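Local coordinates for protein geranylgeranyl pyrophosphate synthase (Corynebacterium glutamicum, PDB 3LK5) that probably acts as a magnesium-dependent prenyltransferase of the FPP/GGPP synthase family, joining isoprenoid diphosphates into longer chains, at residues A104-D109 against S146-A151; M162-G167 against E171-T176. All coordinates share one frame; numbering follows the deposited sequence.

Overall arrangement
Both contacts belong to the all-helical prenyl synthase fold, and helix 144-164 takes part in each. Interaction 1 pairs its early part with the late part of helix 87-111. Interaction 2 joins its C-terminal end to the start of helix 170-199. Along the chain, interaction 1 is complete before interaction 2 begins. Their centres lie about 26 Å apart and their nearest atoms about 13 Å, so they do not touch. Segment 104-109 carries D108, a magnesium ligand, although D108 does not itself touch segment 146-151; interaction 2 lies away from the metal site. Both ends of helix 144-164 lie close to the second subunit, through H107 and I149 at interaction 1 and Q164 and D165 at interaction 2.

Interaction 1 (A104-D109 against S146-A151); sequences ALIHDD and SVSILA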
ATOM      1  N   ALA A 104       5.713  -1.769   6.179  1.00 26.98           N
ATOM      2  CA  ALA A 104       7.142  -1.759   5.894  1.00 27.35           C
ATOM      3  C   ALA A 104       7.829  -3.048   6.393  1.00 28.31           C
ATOM      4  O   ALA A 104       8.605  -3.674   5.658  1.00 27.67           O
ATOM      5  CB  ALA A 104       7.813  -0.504   6.569  1.00 28.20           C
ATOM      6  N   LEU A 105       7.543  -3.440   7.634  1.00 28.15           N
ATOM      7  CA  LEU A 105       8.198  -4.624   8.229  1.00 30.30           C
ATOM      8  C   LEU A 105       7.737  -5.922   7.563  1.00 30.60           C
ATOM      9  O   LEU A 105       8.548  -6.813   7.315  1.00 31.79           O
ATOM     10  CB  LEU A 105       7.932  -4.695   9.748  1.00 31.45           C
ATOM     11  CG  LEU A 105       8.449  -3.575  10.666  1.00 33.18           C
ATOM     12  CD1 LEU A 105       7.804  -3.711  12.053  1.00 32.47           C
ATOM     13  CD2 LEU A 105       9.948  -3.678  10.828  1.00 32.95           C
ATOM     14  N   ILE A 106       6.434  -6.024   7.288  1.00 28.87           N
ATOM     15  CA  ILE A 106       5.872  -7.212   6.657  1.00 28.83           C
ATOM     16  C   ILE A 106       6.433  -7.372   5.239  1.00 30.10           C
ATOM     17  O   ILE A 106       6.930  -8.462   4.881  1.00 30.83           O
ATOM     18  CB  ILE A 106       4.326  -7.192   6.684  1.00 28.14           C
ATOM     19  CG1 ILE A 106       3.849  -7.300   8.127  1.00 27.95           C
ATOM     20  CG2 ILE A 106       3.746  -8.321   5.813  1.00 28.43           C
ATOM     21  CD1 ILE A 106       2.369  -6.911   8.344  1.00 30.12           C
ATOM     22  N   HIS A 107       6.383  -6.300   4.441  1.00 28.49           N
ATOM     23  CA  HIS A 107       6.964  -6.332   3.098  1.00 29.50           C
ATOM     24  C   HIS A 107       8.496  -6.511   3.071  1.00 31.51           C
ATOM     25  O   HIS A 107       9.016  -7.274   2.227  1.00 29.76           O
ATOM     26  CB  HIS A 107       6.519  -5.093   2.300  1.00 28.02           C
ATOM     27  CG  HIS A 107       5.086  -5.152   1.879  1.00 25.22           C
ATOM     28  ND1 HIS A 107       4.495  -4.179   1.094  1.00 26.05           N
ATOM     29  CD2 HIS A 107       4.131  -6.096   2.095  1.00 26.94           C
ATOM     30  CE1 HIS A 107       3.238  -4.524   0.854  1.00 25.83           C
ATOM     31  NE2 HIS A 107       2.997  -5.689   1.430  1.00 25.50           N
ATOM     32  N   ASP A 108       9.205  -5.836   3.990  1.00 34.56           N
ATOM     33  CA  ASP A 108      10.677  -5.995   4.101  1.00 38.49           C
ATOM     34  C   ASP A 108      11.066  -7.436   4.491  1.00 40.40           C
ATOM     35  O   ASP A 108      12.104  -7.941   4.040  1.00 40.70           O
ATOM     36  CB  ASP A 108      11.317  -5.000   5.092  1.00 40.35           C
ATOM     37  CG  ASP A 108      11.377  -3.554   4.550  1.00 61.28           C
ATOM     38  OD1 ASP A 108      11.214  -3.338   3.331  1.00 42.01           O
ATOM     39  OD2 ASP A 108      11.590  -2.610   5.354  1.00 43.25           O
ATOM     40  N   ASP A 109      10.236  -8.081   5.311  1.00 41.80           N
ATOM     41  CA  ASP A 109      10.416  -9.497   5.674  1.00 44.08           C
ATOM     42  C   ASP A 109      10.380 -10.432   4.442  1.00 44.26           C
ATOM     43  O   ASP A 109      11.164 -11.380   4.350  1.00 43.56           O
ATOM     44  CB  ASP A 109       9.386  -9.920   6.738  1.00 46.22           C
ATOM     45  CG  ASP A 109       9.404 -11.414   7.021  1.00 71.79           C
ATOM     46  OD1 ASP A 109       8.377 -12.088   6.764  1.00 48.61           O
ATOM     47  OD2 ASP A 109      10.449 -11.931   7.488  1.00 48.90           O
ATOM     48  N   SER A 146       1.955 -14.776   0.031  1.00 36.60           N
ATOM     49  CA  SER A 146       0.750 -14.126  -0.488  1.00 35.32           C
ATOM     50  C   SER A 146      -0.038 -13.406   0.592  1.00 33.37           C
ATOM     51  O   SER A 146      -0.477 -12.269   0.396  1.00 32.45           O
ATOM     52  CB  SER A 146      -0.159 -15.137  -1.195  1.00 35.96           C
ATOM     53  OG  SER A 146       0.541 -15.755  -2.254  1.00 40.53           O
ATOM     54  N   VAL A 147      -0.258 -14.078   1.715  1.00 32.24           N
ATOM     55  CA  VAL A 147      -1.003 -13.460   2.819  1.00 31.75           C
ATOM     56  C   VAL A 147      -0.235 -12.269   3.321  1.00 30.92           C
ATOM     57  O   VAL A 147      -0.848 -11.254   3.650  1.00 30.80           O
ATOM     58  CB  VAL A 147      -1.315 -14.455   3.974  1.00 32.45           C
ATOM     59  CG1 VAL A 147      -1.951 -13.742   5.174  1.00 40.43           C
ATOM     60  CG2 VAL A 147      -2.237 -15.573   3.467  1.00 40.74           C
ATOM     61  N   SER A 148       1.094 -12.384   3.371  1.00 30.08           N
ATOM     62  CA  SER A 148       1.949 -11.292   3.879  1.00 31.23           C
ATOM     63  C   SER A 148       1.869 -10.051   2.988  1.00 29.53           C
ATOM     64  O   SER A 148       1.813  -8.924   3.489  1.00 28.59           O
ATOM     65  CB  SER A 148       3.423 -11.713   3.975  1.00 31.85           C
ATOM     66  OG  SER A 148       3.609 -12.701   4.956  1.00 39.44           O
ATOM     67  N   ILE A 149       1.908 -10.247   1.672  1.00 28.01           N
ATOM     68  CA  ILE A 149       1.843  -9.098   0.778  1.00 28.26           C
ATOM     69  C   ILE A 149       0.516  -8.365   1.018  1.00 26.57           C
ATOM     70  O   ILE A 149       0.508  -7.130   1.184  1.00 26.72           O
ATOM     71  CB  ILE A 149       2.003  -9.497  -0.717  1.00 29.66           C
ATOM     72  CG1 ILE A 149       3.453  -9.943  -0.988  1.00 32.12           C
ATOM     73  CG2 ILE A 149       1.698  -8.320  -1.620  1.00 31.57           C
ATOM     74  CD1 ILE A 149       3.624 -10.547  -2.339  1.00 31.30           C
ATOM     75  N   LEU A 150      -0.581  -9.124   1.081  1.00 25.39           N
ATOM     76  CA  LEU A 150      -1.918  -8.504   1.164  1.00 25.57           C
ATOM     77  C   LEU A 150      -2.150  -7.925   2.569  1.00 26.11           C
ATOM     78  O   LEU A 150      -2.798  -6.874   2.711  1.00 24.37           O
ATOM     79  CB  LEU A 150      -3.029  -9.495   0.784  1.00 25.03           C
ATOM     80  CG  LEU A 150      -2.969  -9.998  -0.647  1.00 24.13           C
ATOM     81  CD1 LEU A 150      -3.952 -11.129  -0.824  1.00 25.67           C
ATOM     82  CD2 LEU A 150      -3.324  -8.823  -1.592  1.00 25.37           C
ATOM     83  N   ALA A 151      -1.593  -8.584   3.594  1.00 25.22           N
ATOM     84  CA  ALA A 151      -1.727  -8.053   4.970  1.00 25.70           C
ATOM     85  C   ALA A 151      -1.028  -6.716   5.071  1.00 24.96           C
ATOM     86  O   ALA A 151      -1.547  -5.764   5.674  1.00 25.01           O
ATOM     87  CB  ALA A 151      -1.135  -9.023   6.013  1.00 25.65           C
TER
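I106 presses its CG2 methyl against the carbonyl oxygen of S148, where two nearly antiparallel helices of the prenyl synthase fold pack together. The approach is tight, 3.1 Å from I106 CG2 to S148 O. Helix 87-111 carries the first aspartate-rich motif of the family, with the magnesium ligand D108; no metal is bound in this chain. The two short segments approach to 8.8 Å between axes, at 150° between their directions. The same I106 methyl meets S148 CB at 3.9 Å. It stands anti to the backbone N of its own residue, which turns it to the facing helix. L54 and F57 of helix 45-59 also pack on I106.

H107 makes the polar link. Its NE2 donates to I149 O at 2.9 Å, and the N-H points almost straight at the oxygen (176°). The donor lies in the carbonyl plane, on a lone pair, while the oxygen sits almost in the ring plane. The other ring nitrogen, ND1, bonds to the carboxylate of D153 of the second subunit. Bonds at both nitrogens fix the rotation of the imidazole and tie the helix pair to the second subunit. With NE2 donating and ND1 facing a carboxylate, a doubly protonated ring is likely. The S148 hydroxyl bonds back to G144 O, and CB is the atom that meets I106. At the ring edge, S148 O also lies 3.9 Å from H107 CD2.

Interaction 2 (M162-G167 against E171-T176); sequences MLQDSG and EALART
L173 pushes its two methyls against the end of helix 144-164, which a short turn joins to helix 170-199 in the all-helical prenyl synthase fold. Its CG is anti to the carbonyl carbon (chi1 -72°), and the branched end reaches the facing backbone. L173 CD2 sits 3.8 Å from L163 O and 4.2 Å from L163 CG. L163 CD2 comes to 4.2 Å from T176 OG1. L168, in the connecting turn, touches both leucines.

Q164 starts out facing away from helix 170-199, but its chain bends at chi2 (-50°) and brings the amide back. Q164 OE1 then lies 3.9 Å from both L173 CD1 and L173 CD2. R177 of the second subunit packs on Q164 and, with R181 of that subunit, forms salt bridges to D165.

S166 OG donates to L163 O at 2.7 Å, tilted 18° from the carbonyl plane, and also bonds to L168 N. S166 N bonds to the same oxygen, so two donors grip it as the helix ends. T176 OG1 donates to L173 O at 2.6 Å, on a lone pair. One water bridges the segments: it accepts from Q164 NE2 at 2.9 Å and donates to T176 OG1 at 3.2 Å.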
HETATM    1  N   MSE A 162      -6.911   5.695   8.946  1.00 21.34           N
HETATM    2  CA  MSE A 162      -6.824   6.109  10.360  1.00 21.75           C
HETATM    3  C   MSE A 162      -6.528   7.591  10.446  1.00 21.71           C
HETATM    4  O   MSE A 162      -7.098   8.288  11.305  1.00 20.87           O
HETATM    5  CB  MSE A 162      -5.751   5.300  11.113  1.00 23.10           C
HETATM    6  CG  MSE A 162      -5.804   5.562  12.642  1.00 25.28           C
HETATM    7 SE   MSE A 162      -4.741   4.199  13.536  1.00 31.08          SE
HETATM    8  CE  MSE A 162      -5.085   4.742  15.458  1.00 24.66           C
ATOM      9  N   LEU A 163      -5.669   8.089   9.546  1.00 21.62           N
ATOM     10  CA  LEU A 163      -5.462   9.534   9.429  1.00 21.48           C
ATOM     11  C   LEU A 163      -6.721  10.279   8.917  1.00 21.29           C
ATOM     12  O   LEU A 163      -7.191  11.244   9.559  1.00 21.49           O
ATOM     13  CB  LEU A 163      -4.231   9.852   8.516  1.00 20.95           C
ATOM     14  CG  LEU A 163      -3.983  11.366   8.298  1.00 22.57           C
ATOM     15  CD1 LEU A 163      -3.617  12.064   9.643  1.00 21.93           C
ATOM     16  CD2 LEU A 163      -2.908  11.585   7.214  1.00 21.71           C
ATOM     17  N   GLN A 164      -7.270   9.852   7.771  1.00 19.49           N
ATOM     18  CA  GLN A 164      -8.348  10.631   7.135  1.00 20.62           C
ATOM     19  C   GLN A 164      -9.623  10.582   7.995  1.00 21.82           C
ATOM     20  O   GLN A 164     -10.399  11.541   7.975  1.00 21.75           O
ATOM     21  CB  GLN A 164      -8.695  10.079   5.750  1.00 21.57           C
ATOM     22  CG  GLN A 164      -7.513  10.241   4.714  1.00 25.16           C
ATOM     23  CD  GLN A 164      -6.944  11.640   4.653  1.00 23.83           C
ATOM     24  OE1 GLN A 164      -7.672  12.620   4.765  1.00 24.49           O
ATOM     25  NE2 GLN A 164      -5.621  11.737   4.446  1.00 25.85           N
ATOM     26  N   ASP A 165      -9.783   9.516   8.771  1.00 21.88           N
ATOM     27  CA  ASP A 165     -10.986   9.327   9.619  1.00 22.30           C
ATOM     28  C   ASP A 165     -10.780   9.685  11.081  1.00 22.81           C
ATOM     29  O   ASP A 165     -11.660   9.422  11.931  1.00 22.77           O
ATOM     30  CB  ASP A 165     -11.536   7.894   9.523  1.00 23.58           C
ATOM     31  CG  ASP A 165     -12.151   7.592   8.141  1.00 24.94           C
ATOM     32  OD1 ASP A 165     -12.724   8.482   7.471  1.00 22.71           O
ATOM     33  OD2 ASP A 165     -12.006   6.443   7.694  1.00 26.38           O
ATOM     34  N   SER A 166      -9.639  10.317  11.362  1.00 22.74           N
ATOM     35  CA  SER A 166      -9.204  10.620  12.737  1.00 24.31           C
ATOM     36  C   SER A 166     -10.129  11.621  13.420  1.00 26.19           C
ATOM     37  O   SER A 166     -10.183  11.664  14.658  1.00 28.05           O
ATOM     38  CB  SER A 166      -7.793  11.212  12.717  1.00 22.52           C
ATOM     39  OG  SER A 166      -7.757  12.386  11.906  1.00 23.43           O
ATOM     40  N   GLY A 167     -10.805  12.444  12.618  1.00 25.45           N
ATOM     41  CA  GLY A 167     -11.598  13.551  13.155  1.00 25.58           C
ATOM     42  C   GLY A 167     -10.814  14.852  13.197  1.00 25.29           C
ATOM     43  O   GLY A 167     -11.342  15.844  13.682  1.00 25.44           O
ATOM     44  N   GLU A 171      -8.971  21.711   7.843  1.00 26.35           N
ATOM     45  CA  GLU A 171      -7.788  22.571   7.799  1.00 26.97           C
ATOM     46  C   GLU A 171      -6.535  21.816   8.262  1.00 25.04           C
ATOM     47  O   GLU A 171      -5.465  21.896   7.616  1.00 24.38           O
ATOM     48  CB  GLU A 171      -8.008  23.828   8.660  1.00 29.23           C
ATOM     49  CG  GLU A 171      -9.122  24.752   8.131  1.00 41.38           C
ATOM     50  CD  GLU A 171     -10.596  24.250   8.332  1.00 33.70           C
ATOM     51  OE1 GLU A 171     -10.908  23.221   9.008  1.00 40.89           O
ATOM     52  OE2 GLU A 171     -11.487  24.949   7.789  1.00 42.59           O
ATOM     53  N   ALA A 172      -6.667  21.091   9.369  1.00 23.98           N
ATOM     54  CA  ALA A 172      -5.555  20.283   9.893  1.00 23.68           C
ATOM     55  C   ALA A 172      -5.154  19.201   8.884  1.00 23.79           C
ATOM     56  O   ALA A 172      -3.960  19.008   8.625  1.00 24.42           O
ATOM     57  CB  ALA A 172      -5.940  19.634  11.257  1.00 23.40           C
ATOM     58  N   LEU A 173      -6.133  18.514   8.297  1.00 23.38           N
ATOM     59  CA  LEU A 173      -5.813  17.518   7.247  1.00 25.26           C
ATOM     60  C   LEU A 173      -5.043  18.114   6.099  1.00 25.47           C
ATOM     61  O   LEU A 173      -4.039  17.549   5.666  1.00 25.94           O
ATOM     62  CB  LEU A 173      -7.078  16.774   6.725  1.00 25.81           C
ATOM     63  CG  LEU A 173      -7.663  15.790   7.717  1.00 34.49           C
ATOM     64  CD1 LEU A 173      -9.034  15.305   7.236  1.00 27.72           C
ATOM     65  CD2 LEU A 173      -6.672  14.606   7.956  1.00 27.40           C
ATOM     66  N   ALA A 174      -5.480  19.282   5.629  1.00 25.45           N
ATOM     67  CA  ALA A 174      -4.763  19.948   4.573  1.00 24.61           C
ATOM     68  C   ALA A 174      -3.326  20.254   4.977  1.00 25.23           C
ATOM     69  O   ALA A 174      -2.409  20.147   4.141  1.00 24.66           O
ATOM     70  CB  ALA A 174      -5.488  21.260   4.125  1.00 24.34           C
ATOM     71  N   ARG A 175      -3.122  20.646   6.246  1.00 24.80           N
ATOM     72  CA  ARG A 175      -1.772  21.000   6.689  1.00 24.72           C
ATOM     73  C   ARG A 175      -0.859  19.769   6.707  1.00 23.53           C
ATOM     74  O   ARG A 175       0.343  19.924   6.540  1.00 25.09           O
ATOM     75  CB  ARG A 175      -1.773  21.657   8.094  1.00 25.85           C
ATOM     76  CG  ARG A 175      -2.260  23.140   8.093  1.00 26.58           C
ATOM     77  CD  ARG A 175      -1.924  23.872   9.431  1.00 26.10           C
ATOM     78  NE  ARG A 175      -2.522  23.201  10.584  1.00 25.81           N
ATOM     79  CZ  ARG A 175      -3.748  23.460  11.048  1.00 28.07           C
ATOM     80  NH1 ARG A 175      -4.222  22.804  12.120  1.00 26.26           N
ATOM     81  NH2 ARG A 175      -4.512  24.379  10.452  1.00 25.99           N
ATOM     82  N   THR A 176      -1.433  18.587   6.915  1.00 23.65           N
ATOM     83  CA  THR A 176      -0.649  17.332   6.958  1.00 23.21           C
ATOM     84  C   THR A 176      -0.025  16.959   5.603  1.00 23.07           C
ATOM     85  O   THR A 176       0.900  16.155   5.580  1.00 22.52           O
ATOM     86  CB  THR A 176      -1.441  16.088   7.450  1.00 22.81           C
ATOM     87  OG1 THR A 176      -2.472  15.716   6.506  1.00 25.67           O
ATOM     88  CG2 THR A 176      -2.056  16.312   8.854  1.00 26.17           C
TER
HETATM   89  O   HOH W   1      -4.020  14.141   4.173  1.00 36.43           O